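Local coordinates for protein cytochrome P450 monooxygenase (Rhodococcus sp. ECU0066, PDB 6KBH) that probably inserts oxygen into organic substrates as a self-sufficient cytochrome P450 monooxygenase that carries heme, flavin mononucleotide and a [2Fe-2S] cluster on one chain, at residues Val36-Ala40 / Trp60-Glu65; Ala40-Phe46 / Phe68-Leu73; Ala474-Ala478 / Arg500-Lys504; Ala478-Leu482 / Glu554-Gly558; Phe648-Glu652 / Ala674-Asp678. All coordinates share one frame. Residue numbers count along the deposited sequence, not the author numbering.

Contact 1 of 5, residues Val36-Ala40 / Trp60-Glu65; sequences VSPRA and WSRDEE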
# COMPACT_ATOMS: atom_id res chain seq x y z
N VAL A 36 38.74 -12.00 -9.24
CA VAL A 36 37.34 -12.36 -9.10
C VAL A 36 37.23 -13.60 -8.23
O VAL A 36 37.98 -14.57 -8.41
CB VAL A 36 36.67 -12.58 -10.47
CG1 VAL A 36 35.33 -13.27 -10.32
CG2 VAL A 36 36.53 -11.26 -11.21
N SER A 37 36.29 -13.58 -7.29
CA SER A 37 36.13 -14.65 -6.32
C SER A 37 35.63 -15.93 -7.00
O SER A 37 35.02 -15.88 -8.07
CB SER A 37 35.16 -14.22 -5.23
OG SER A 37 34.71 -15.32 -4.45
N PRO A 38 35.90 -17.09 -6.39
CA PRO A 38 35.26 -18.33 -6.87
C PRO A 38 33.75 -18.24 -6.95
O PRO A 38 33.16 -18.52 -8.01
CB PRO A 38 35.70 -19.36 -5.82
CG PRO A 38 36.99 -18.84 -5.30
CD PRO A 38 36.89 -17.34 -5.33
N ARG A 39 33.09 -17.86 -5.85
CA ARG A 39 31.64 -17.78 -5.84
C ARG A 39 31.13 -16.75 -6.85
O ARG A 39 30.08 -16.94 -7.46
CB ARG A 39 31.14 -17.45 -4.43
CG ARG A 39 31.48 -18.52 -3.40
CD ARG A 39 31.20 -18.07 -1.98
NE ARG A 39 32.10 -17.00 -1.56
CZ ARG A 39 32.09 -16.44 -0.36
NH1 ARG A 39 31.23 -16.86 0.56
NH2 ARG A 39 32.94 -15.47 -0.07
N ALA A 40 31.89 -15.67 -7.04
CA ALA A 40 31.50 -14.65 -8.02
C ALA A 40 31.67 -15.16 -9.44
O ALA A 40 30.82 -14.90 -10.30
CB ALA A 40 32.33 -13.38 -7.80
N TRP A 60 24.98 -16.06 0.07
CA TRP A 60 26.41 -15.87 0.29
C TRP A 60 26.86 -14.46 -0.09
O TRP A 60 27.81 -13.94 0.49
CB TRP A 60 27.21 -16.91 -0.51
CG TRP A 60 27.11 -16.72 -2.00
CD1 TRP A 60 26.19 -17.30 -2.83
CD2 TRP A 60 27.94 -15.90 -2.82
NE1 TRP A 60 26.40 -16.88 -4.12
CE2 TRP A 60 27.47 -16.02 -4.14
CE3 TRP A 60 29.04 -15.07 -2.57
CZ2 TRP A 60 28.06 -15.35 -5.21
CZ3 TRP A 60 29.62 -14.40 -3.63
CH2 TRP A 60 29.13 -14.54 -4.93
N SER A 61 26.18 -13.83 -1.05
CA SER A 61 26.56 -12.49 -1.46
C SER A 61 26.05 -11.44 -0.48
O SER A 61 26.75 -10.45 -0.20
CB SER A 61 26.06 -12.20 -2.88
OG SER A 61 26.62 -11.01 -3.39
N ARG A 62 24.85 -11.62 0.07
CA ARG A 62 24.38 -10.71 1.11
C ARG A 62 25.29 -10.75 2.33
O ARG A 62 25.48 -9.73 3.01
CB ARG A 62 22.94 -11.06 1.51
CG ARG A 62 21.92 -10.72 0.45
CD ARG A 62 20.48 -10.70 0.89
NE ARG A 62 19.97 -12.02 1.24
CZ ARG A 62 19.68 -12.97 0.36
NH1 ARG A 62 19.87 -12.76 -0.93
NH2 ARG A 62 19.22 -14.14 0.78
N ASP A 63 25.90 -11.91 2.60
CA ASP A 63 26.68 -12.07 3.82
C ASP A 63 28.10 -11.56 3.64
O ASP A 63 28.57 -10.73 4.43
CB ASP A 63 26.67 -13.53 4.25
CG ASP A 63 25.30 -13.99 4.72
OD1 ASP A 63 24.46 -13.12 5.03
OD2 ASP A 63 25.06 -15.21 4.78
N GLU A 64 28.81 -12.03 2.61
CA GLU A 64 30.24 -11.79 2.54
C GLU A 64 30.71 -11.00 1.33
O GLU A 64 31.84 -10.49 1.37
CB GLU A 64 31.00 -13.13 2.58
CG GLU A 64 30.35 -14.16 3.49
CD GLU A 64 31.02 -15.52 3.40
OE1 GLU A 64 32.25 -15.59 3.58
OE2 GLU A 64 30.30 -16.51 3.15
N GLU A 65 29.90 -10.84 0.29
CA GLU A 65 30.31 -10.07 -0.89
C GLU A 65 29.09 -9.44 -1.54
O GLU A 65 28.48 -10.02 -2.44
CB GLU A 65 31.08 -10.93 -1.89
CG GLU A 65 31.85 -10.10 -2.91
CD GLU A 65 32.73 -10.94 -3.80
OE1 GLU A 65 32.62 -12.18 -3.74
OE2 GLU A 65 33.53 -10.35 -4.56
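Near the start of the cytochrome P450 domain, two short helices illustrate how one long side chain can join an apolar and an ionic contact. The first helix, 38-41, opens at S37, whose side chain takes the N-cap position: OG accepts a weak bond from the backbone N of R39 at 3.3 Å. From the same residue CB reaches toward the second segment and lies 3.6 Å from OE1 of E65. R39 then carries most of the interface. Its CB sits almost squarely over the six-membered ring of W60, 3.5 Å from the centroid and 10° off the ring normal, a CH-pi contact, while its carbonyl O approaches CZ2 of W60 at 3.4 Å. Beyond the aliphatic part the chain runs on past the indole, with CE3 of W60 over one face of the guanidinium, and NH1 ends 2.8 Å from OE2 of E64, forming a salt bridge whose hydrogen-bond geometry is weak. A40 also joins in, its N 3.7 Å from CH2 of W60. W60 also meets the ring of F68, in the strand that follows. The chemistry is thus graded along R39: methylenes lie against the indole, and the charge finds its carboxylate partner at the tip, near the surface, where the ion pair probably remains partly solvated while the aromatic ring supplies the apolar footing.

Contact 2 of 5, residues Ala40-Phe46 / Phe68-Leu73; sequences AAAFDPF and FYSPEL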
# COMPACT_ATOMS: atom_id res chain seq x y z
N ALA A 40 31.89 -15.67 -7.04
CA ALA A 40 31.50 -14.65 -8.02
C ALA A 40 31.67 -15.16 -9.44
O ALA A 40 30.82 -14.90 -10.30
CB ALA A 40 32.33 -13.38 -7.80
N ALA A 41 32.76 -15.88 -9.72
CA ALA A 41 32.99 -16.43 -11.04
C ALA A 41 32.13 -17.65 -11.33
O ALA A 41 31.92 -17.98 -12.50
CB ALA A 41 34.47 -16.79 -11.21
N ALA A 42 31.64 -18.32 -10.29
CA ALA A 42 30.69 -19.42 -10.46
C ALA A 42 29.26 -18.94 -10.59
O ALA A 42 28.35 -19.77 -10.74
CB ALA A 42 30.81 -20.39 -9.29
N PHE A 43 29.02 -17.63 -10.52
CA PHE A 43 27.67 -17.11 -10.66
C PHE A 43 27.18 -17.29 -12.09
O PHE A 43 27.86 -16.91 -13.05
CB PHE A 43 27.63 -15.63 -10.27
CG PHE A 43 26.28 -14.98 -10.45
CD1 PHE A 43 25.22 -15.30 -9.61
CD2 PHE A 43 26.07 -14.05 -11.45
CE1 PHE A 43 23.98 -14.70 -9.77
CE2 PHE A 43 24.83 -13.45 -11.62
CZ PHE A 43 23.78 -13.78 -10.78
N ASP A 44 26.00 -17.89 -12.23
CA ASP A 44 25.32 -18.00 -13.51
C ASP A 44 23.83 -17.72 -13.31
O ASP A 44 23.16 -18.44 -12.56
CB ASP A 44 25.52 -19.38 -14.14
CG ASP A 44 24.97 -19.47 -15.55
OD1 ASP A 44 24.50 -18.44 -16.08
OD2 ASP A 44 24.99 -20.57 -16.12
N PRO A 45 23.29 -16.68 -13.95
CA PRO A 45 21.85 -16.41 -13.83
C PRO A 45 20.97 -17.25 -14.74
O PRO A 45 19.75 -17.10 -14.70
CB PRO A 45 21.76 -14.92 -14.22
CG PRO A 45 22.88 -14.73 -15.18
CD PRO A 45 24.00 -15.64 -14.71
N PHE A 46 21.55 -18.13 -15.56
CA PHE A 46 20.78 -18.85 -16.56
C PHE A 46 20.51 -20.31 -16.20
O PHE A 46 19.61 -20.91 -16.80
CB PHE A 46 21.49 -18.79 -17.92
CG PHE A 46 21.77 -17.39 -18.39
CD1 PHE A 46 20.73 -16.55 -18.77
CD2 PHE A 46 23.06 -16.91 -18.44
CE1 PHE A 46 20.98 -15.26 -19.20
CE2 PHE A 46 23.32 -15.62 -18.87
CZ PHE A 46 22.28 -14.79 -19.24
N PHE A 68 29.79 -7.81 -6.76
CA PHE A 68 30.85 -8.55 -7.42
C PHE A 68 30.67 -8.47 -8.93
O PHE A 68 29.59 -8.18 -9.44
CB PHE A 68 30.89 -10.02 -6.96
CG PHE A 68 29.63 -10.80 -7.24
CD1 PHE A 68 28.60 -10.83 -6.31
CD2 PHE A 68 29.48 -11.52 -8.42
CE1 PHE A 68 27.45 -11.56 -6.56
CE2 PHE A 68 28.33 -12.24 -8.67
CZ PHE A 68 27.31 -12.26 -7.74
N TYR A 69 31.77 -8.73 -9.63
CA TYR A 69 31.75 -8.87 -11.08
C TYR A 69 31.49 -10.33 -11.44
O TYR A 69 32.06 -11.24 -10.84
CB TYR A 69 33.06 -8.40 -11.70
CG TYR A 69 33.06 -8.52 -13.20
CD1 TYR A 69 32.27 -7.68 -13.98
CD2 TYR A 69 33.83 -9.48 -13.84
CE1 TYR A 69 32.25 -7.79 -15.35
CE2 TYR A 69 33.82 -9.60 -15.22
CZ TYR A 69 33.03 -8.75 -15.97
OH TYR A 69 33.00 -8.85 -17.34
N SER A 70 30.62 -10.53 -12.43
CA SER A 70 30.26 -11.87 -12.87
C SER A 70 30.92 -12.14 -14.22
O SER A 70 30.72 -11.36 -15.15
CB SER A 70 28.74 -12.00 -12.99
OG SER A 70 28.36 -13.19 -13.65
N PRO A 71 31.77 -13.17 -14.34
CA PRO A 71 32.32 -13.48 -15.68
C PRO A 71 31.31 -14.09 -16.63
O PRO A 71 31.37 -13.79 -17.83
CB PRO A 71 33.47 -14.44 -15.36
CG PRO A 71 33.90 -14.03 -13.99
CD PRO A 71 32.62 -13.69 -13.27
N GLU A 72 30.39 -14.94 -16.15
CA GLU A 72 29.45 -15.61 -17.05
C GLU A 72 28.62 -14.59 -17.83
O GLU A 72 28.61 -14.58 -19.07
CB GLU A 72 28.54 -16.56 -16.26
CG GLU A 72 27.53 -17.35 -17.12
CD GLU A 72 28.19 -18.28 -18.14
OE1 GLU A 72 29.38 -18.60 -18.01
OE2 GLU A 72 27.49 -18.70 -19.09
N LEU A 73 27.92 -13.71 -17.12
CA LEU A 73 27.24 -12.58 -17.72
C LEU A 73 28.17 -11.37 -17.71
O LEU A 73 29.26 -11.42 -17.15
CB LEU A 73 25.92 -12.33 -16.98
CG LEU A 73 25.02 -11.14 -17.24
CD1 LEU A 73 23.61 -11.60 -17.49
CD2 LEU A 73 25.06 -10.27 -16.01
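This is a largely apolar contact at the rim of the cytochrome P450 domain, where the chain leaving helix 38-41 runs over an edge strand, 67-69, of a five-stranded mixed sheet, and the turn that follows it. About 495 Å² is buried, and the two segments exchange no hydrogen bonds, so shape does the work. At the strand end, CB of A40 rests 3.5 Å from CD2 of F68, and CB of F43 comes within 3.8 Å of CE2 of F68. The two phenyl rings form a T-shaped pair in which the edge of F68 addresses the face of F43, with centroids 5.4 Å apart and planes at 78°; OG of S70 lies at the edge of the F43 ring, 3.3 Å from CD2. Along the turn, CB of A41 meets CG of P71 at 4.0 Å, and L73 closes the far end, its CD1 lying 4.0 Å from CG of P45 and 3.9 Å from CZ of F46. An Asx turn shapes the end of the first segment: OD1 of D44 accepts from N of F46 at 3.0 Å. That carboxylate stands close to E72, whose charge is answered by R216. F68 pairs through its backbone with V77, which places the second segment at the end of the first strand and in the connection of the beta1 hairpin, the N-terminal edge of the P450 beta1 sheet.

Contact 3 of 5, residues Ala474-Ala478 / Arg500-Lys504; sequences ARTMA and RPLPK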
# COMPACT_ATOMS: atom_id res chain seq x y z
N ALA A 474 -4.43 -5.32 10.50
CA ALA A 474 -5.57 -5.18 11.39
C ALA A 474 -5.99 -6.55 11.89
O ALA A 474 -5.77 -7.57 11.24
CB ALA A 474 -6.74 -4.51 10.69
N ARG A 475 -6.61 -6.54 13.06
CA ARG A 475 -7.22 -7.72 13.64
C ARG A 475 -8.70 -7.70 13.30
O ARG A 475 -9.36 -6.67 13.45
CB ARG A 475 -7.00 -7.73 15.14
CG ARG A 475 -5.53 -7.67 15.52
CD ARG A 475 -5.32 -7.00 16.86
NE ARG A 475 -5.20 -7.98 17.94
CZ ARG A 475 -4.07 -8.25 18.60
NH1 ARG A 475 -2.94 -7.64 18.29
NH2 ARG A 475 -4.09 -9.15 19.58
N THR A 476 -9.22 -8.81 12.79
CA THR A 476 -10.65 -8.92 12.53
C THR A 476 -11.29 -9.57 13.74
O THR A 476 -11.24 -10.79 13.91
CB THR A 476 -10.92 -9.70 11.25
OG1 THR A 476 -10.96 -11.11 11.55
CG2 THR A 476 -9.82 -9.42 10.24
N MET A 477 -11.87 -8.75 14.61
CA MET A 477 -12.52 -9.25 15.80
C MET A 477 -13.99 -9.55 15.53
O MET A 477 -14.55 -9.19 14.50
CB MET A 477 -12.38 -8.27 16.97
CG MET A 477 -10.96 -8.02 17.44
SD MET A 477 -10.81 -6.41 18.21
CE MET A 477 -10.44 -6.87 19.85
N ALA A 478 -14.62 -10.22 16.49
CA ALA A 478 -16.01 -10.60 16.42
C ALA A 478 -16.79 -9.87 17.50
O ALA A 478 -16.28 -9.62 18.59
CB ALA A 478 -16.19 -12.12 16.57
N ARG A 500 -5.43 -15.10 20.63
CA ARG A 500 -4.15 -14.66 21.17
C ARG A 500 -4.27 -13.23 21.69
O ARG A 500 -4.83 -12.36 21.00
CB ARG A 500 -3.06 -14.77 20.11
CG ARG A 500 -3.33 -15.90 19.12
CD ARG A 500 -3.08 -17.27 19.74
NE ARG A 500 -3.95 -18.31 19.19
CZ ARG A 500 -3.94 -19.59 19.57
NH1 ARG A 500 -3.09 -19.99 20.50
NH2 ARG A 500 -4.76 -20.46 19.01
N PRO A 501 -3.74 -12.96 22.89
CA PRO A 501 -4.16 -11.77 23.65
C PRO A 501 -3.93 -10.46 22.92
O PRO A 501 -3.00 -10.30 22.12
CB PRO A 501 -3.32 -11.86 24.93
CG PRO A 501 -3.03 -13.31 25.09
CD PRO A 501 -2.84 -13.82 23.67
N LEU A 502 -4.80 -9.50 23.24
CA LEU A 502 -4.87 -8.15 22.69
C LEU A 502 -3.85 -7.24 23.38
O LEU A 502 -3.48 -7.48 24.53
CB LEU A 502 -6.28 -7.59 22.89
CG LEU A 502 -7.53 -8.24 22.28
CD1 LEU A 502 -7.78 -9.66 22.76
CD2 LEU A 502 -8.72 -7.38 22.64
N PRO A 503 -3.40 -6.20 22.69
CA PRO A 503 -2.41 -5.29 23.29
C PRO A 503 -2.89 -4.66 24.58
O PRO A 503 -4.09 -4.53 24.85
CB PRO A 503 -2.20 -4.23 22.20
CG PRO A 503 -2.52 -4.93 20.93
CD PRO A 503 -3.63 -5.90 21.27
N LYS A 504 -1.92 -4.26 25.40
CA LYS A 504 -2.21 -3.39 26.53
C LYS A 504 -2.52 -2.00 26.02
O LYS A 504 -1.93 -1.53 25.04
CB LYS A 504 -1.02 -3.35 27.48
CG LYS A 504 -0.67 -4.69 28.12
CD LYS A 504 0.84 -4.87 28.25
CE LYS A 504 1.19 -6.26 28.75
NZ LYS A 504 1.11 -6.36 30.24
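The FR-type flavin domain is built on a six-stranded antiparallel barrel, and here the beginning of its strand 475-486 is met by the loop joining strands 489-496 and 510-515. Two residues of the strand, R475 and M477, lie two apart and so face the loop together; between them they hold the loop by one polar and one apolar contact. The polar interaction belongs to R475: NH2 gives a weak hydrogen bond to the carbonyl O of P501 at 3.0 Å, and the same nitrogen has D496 as a long, weak ionic partner. Van der Waals packing adds to it, since P503 lies over one face of the guanidinium, with CD 3.5 Å from NH1 of R475. The apolar interaction belongs to L502, a buried side chain that, like M477, also touches F534 of strand 533-536, so that L502 and M477 share a neighbour in the barrel. Across the segments the apolar contact is CE of M477 against CD2 of L502, at 3.3 Å.

Contact 4 of 5, residues Ala478-Leu482 / Glu554-Gly558; sequences AVSGL and ELAVG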
# COMPACT_ATOMS: atom_id res chain seq x y z
N ALA A 478 -14.62 -10.22 16.49
CA ALA A 478 -16.01 -10.60 16.42
C ALA A 478 -16.79 -9.87 17.50
O ALA A 478 -16.28 -9.62 18.59
CB ALA A 478 -16.19 -12.12 16.57
N VAL A 479 -18.03 -9.53 17.18
CA VAL A 479 -18.92 -8.85 18.12
C VAL A 479 -19.66 -9.92 18.92
O VAL A 479 -20.49 -10.65 18.37
CB VAL A 479 -19.89 -7.90 17.40
CG1 VAL A 479 -20.56 -8.59 16.21
CG2 VAL A 479 -20.92 -7.37 18.38
N SER A 480 -19.36 -10.00 20.21
CA SER A 480 -19.99 -10.99 21.08
C SER A 480 -21.24 -10.47 21.77
O SER A 480 -22.02 -11.28 22.29
CB SER A 480 -19.00 -11.47 22.14
OG SER A 480 -18.52 -10.37 22.91
N GLY A 481 -21.45 -9.15 21.80
CA GLY A 481 -22.63 -8.62 22.45
C GLY A 481 -22.92 -7.16 22.18
O GLY A 481 -22.00 -6.34 22.10
N LEU A 482 -24.20 -6.83 22.03
CA LEU A 482 -24.68 -5.46 21.88
C LEU A 482 -25.58 -5.13 23.05
O LEU A 482 -26.58 -5.82 23.27
CB LEU A 482 -25.44 -5.27 20.57
CG LEU A 482 -24.71 -5.48 19.24
CD1 LEU A 482 -23.29 -5.00 19.39
CD2 LEU A 482 -24.77 -6.93 18.80
N GLU A 554 -27.25 -2.10 11.02
CA GLU A 554 -27.00 -3.34 10.29
C GLU A 554 -25.89 -4.20 10.90
O GLU A 554 -25.40 -5.11 10.23
CB GLU A 554 -26.65 -3.03 8.83
CG GLU A 554 -27.85 -3.12 7.89
CD GLU A 554 -27.50 -2.73 6.47
OE1 GLU A 554 -26.54 -1.95 6.29
OE2 GLU A 554 -28.19 -3.19 5.54
N LEU A 555 -25.50 -3.95 12.15
CA LEU A 555 -24.59 -4.83 12.87
C LEU A 555 -25.40 -5.71 13.81
O LEU A 555 -26.23 -5.22 14.57
CB LEU A 555 -23.54 -4.03 13.66
CG LEU A 555 -22.55 -4.77 14.57
CD1 LEU A 555 -21.31 -3.92 14.80
CD2 LEU A 555 -23.13 -5.17 15.92
N ALA A 556 -25.14 -7.01 13.76
CA ALA A 556 -25.71 -7.97 14.70
C ALA A 556 -24.59 -8.74 15.38
O ALA A 556 -23.42 -8.65 15.01
CB ALA A 556 -26.68 -8.93 14.00
N VAL A 557 -24.97 -9.50 16.41
CA VAL A 557 -24.06 -10.44 17.07
C VAL A 557 -23.52 -11.39 16.01
O VAL A 557 -24.22 -11.71 15.04
CB VAL A 557 -24.76 -11.21 18.21
CG1 VAL A 557 -23.95 -12.41 18.66
CG2 VAL A 557 -25.01 -10.30 19.40
N GLY A 558 -22.28 -11.84 16.17
CA GLY A 558 -21.69 -12.81 15.27
C GLY A 558 -21.01 -12.23 14.05
O GLY A 558 -20.31 -12.97 13.35
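Interlocking side chains join residues 478-482 of strand 475-486 to the loop 554-558. The strand offers two bumps, V479 and L482, and both point at the loop although three residues apart: the near-helical psi of S480 (-16°), with S480 and G481 both backbone-bonded to T493, fits a beta bulge that resets the alternation. Into the hollow between them goes L555, its CD2 4.0 Å from CG2 of V479 and 3.5 Å from CD1 of L482. CG1 of V479 lies 3.1 Å from O of A556. In turn L482 fills the gap between L555 and V557, with its CD2 3.4 Å from CG2 of V557. That methyl lies 4.2 Å from CA of G481. The backbone closes the fit: N of G558 donates to O of V479 at 3.1 Å and 175°, where at phi 88° a CB would jam against O of V557. The loop leads from helix 547-554, which begins at FMN-binding G547 and S548, into barrel strand 560-567, as in FR-type flavin domains.

Contact 5 of 5, residues Phe648-Glu652 / Ala674-Asp678; sequences FADPE and AHWPD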
# COMPACT_ATOMS: atom_id res chain seq x y z
N PHE A 648 -13.65 26.87 37.47
CA PHE A 648 -12.27 27.24 37.19
C PHE A 648 -12.03 28.72 37.46
O PHE A 648 -11.23 29.37 36.78
CB PHE A 648 -11.91 26.85 35.76
CG PHE A 648 -12.32 25.44 35.41
CD1 PHE A 648 -13.65 25.12 35.16
CD2 PHE A 648 -11.38 24.42 35.34
CE1 PHE A 648 -14.03 23.82 34.86
CE2 PHE A 648 -11.76 23.12 35.03
CZ PHE A 648 -13.08 22.82 34.79
N ALA A 649 -12.72 29.24 38.49
CA ALA A 649 -12.62 30.64 38.87
C ALA A 649 -11.17 31.06 39.07
O ALA A 649 -10.73 32.09 38.54
CB ALA A 649 -13.43 30.89 40.14
N ASP A 650 -10.40 30.28 39.82
CA ASP A 650 -8.99 30.58 39.90
C ASP A 650 -8.19 29.31 40.17
O ASP A 650 -8.64 28.45 40.93
CB ASP A 650 -8.68 31.66 40.94
CG ASP A 650 -8.30 32.98 40.29
OD1 ASP A 650 -8.10 32.97 39.05
OD2 ASP A 650 -8.21 34.01 40.99
N PRO A 651 -7.00 29.19 39.60
CA PRO A 651 -6.33 27.90 39.49
C PRO A 651 -5.61 27.49 40.77
O PRO A 651 -5.54 28.24 41.75
CB PRO A 651 -5.31 28.15 38.37
CG PRO A 651 -5.00 29.59 38.49
CD PRO A 651 -6.27 30.26 38.89
N GLU A 652 -5.09 26.26 40.74
CA GLU A 652 -4.07 25.80 41.67
C GLU A 652 -2.94 25.18 40.85
O GLU A 652 -3.19 24.50 39.84
CB GLU A 652 -4.63 24.81 42.71
CG GLU A 652 -3.63 24.30 43.76
CD GLU A 652 -2.75 23.18 43.27
OE1 GLU A 652 -3.19 22.47 42.35
OE2 GLU A 652 -1.67 22.99 43.86
N ALA A 674 -8.46 29.59 30.39
CA ALA A 674 -7.38 30.41 29.85
C ALA A 674 -6.53 31.02 30.96
O ALA A 674 -5.35 31.31 30.75
CB ALA A 674 -7.95 31.50 28.94
N HIS A 675 -7.12 31.21 32.14
CA HIS A 675 -6.41 31.82 33.27
C HIS A 675 -5.26 30.96 33.78
O HIS A 675 -4.40 31.47 34.51
CB HIS A 675 -7.36 32.07 34.45
CG HIS A 675 -8.67 32.71 34.09
ND1 HIS A 675 -9.57 33.13 35.05
CD2 HIS A 675 -9.22 33.02 32.89
CE1 HIS A 675 -10.62 33.66 34.46
NE2 HIS A 675 -10.44 33.61 33.15
N TRP A 676 -5.22 29.69 33.42
CA TRP A 676 -4.41 28.69 34.10
C TRP A 676 -3.04 28.59 33.45
O TRP A 676 -2.78 29.18 32.40
CB TRP A 676 -5.14 27.35 34.09
CG TRP A 676 -6.42 27.37 34.88
CD1 TRP A 676 -7.48 28.21 34.71
CD2 TRP A 676 -6.76 26.50 35.96
NE1 TRP A 676 -8.46 27.92 35.62
CE2 TRP A 676 -8.05 26.88 36.41
CE3 TRP A 676 -6.11 25.44 36.61
CZ2 TRP A 676 -8.69 26.24 37.46
CZ3 TRP A 676 -6.75 24.81 37.66
CH2 TRP A 676 -8.03 25.21 38.07
N PRO A 677 -2.10 27.85 34.08
CA PRO A 677 -0.84 27.53 33.39
C PRO A 677 -1.07 26.84 32.05
O PRO A 677 -2.19 26.38 31.77
CB PRO A 677 -0.12 26.61 34.39
CG PRO A 677 -0.62 27.08 35.72
CD PRO A 677 -2.05 27.49 35.51
N ASP A 678 -0.03 26.75 31.22
CA ASP A 678 -0.24 26.46 29.81
C ASP A 678 -0.60 25.00 29.56
O ASP A 678 -1.57 24.71 28.84
CB ASP A 678 1.01 26.86 29.01
CG ASP A 678 1.08 28.35 28.76
OD1 ASP A 678 0.05 29.02 28.97
OD2 ASP A 678 2.14 28.85 28.35
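In this five-stranded Rossmann-like domain of the NAD-ferredoxin clan, W676 is shared by two adjacent loops. Its own loop leads into strand 681-685, the other into neighbouring strand 655-661. Although the CA-to-CB bond of W676 points sideways, chi1 of -65° (m) and chi2 of 57° swing the indole across to the 648-652 loop. There the ring is covered on opposite faces. P651 sets its CB over one face in a CH-pi contact, 3.4 Å from the six-membered centroid and 19° off the normal. F648, whose chi1 is -48° (m) and chi2 75°, turns its ring edge to the other face in an offset edge-to-face pair, centroids 5.9 Å apart and planes at 63°. The CA-to-CB bond of E652 points away, and OE1 accepts from the backbone N of T655. The indole's polar edge is used too: NE1 of W676 makes a weak hydrogen bond to O of F648 at 3.3 Å.

How the contacts relate
The five contacts fall into three groups along the chain and in space. Contacts 1 and 2 share A40 and helix 38-41, lie with centres 10 Å apart, and alternate in sequence, so helix 59-64 and the strand 67-69 after it are both tied to the same N-terminal segment of the P450 domain. Contacts 3 and 4 start from strand 475-486, share A478, and lie with centres 16 Å apart in the flavin domain: one barrel strand meets two different loops. Contact 5 stands alone in the Rossmann-like domain, with its centre 41 to 45 Å from those two and about 68 to 74 Å from the first pair. Each contact is thus local to its domain, and none bridges the heme and flavin modules.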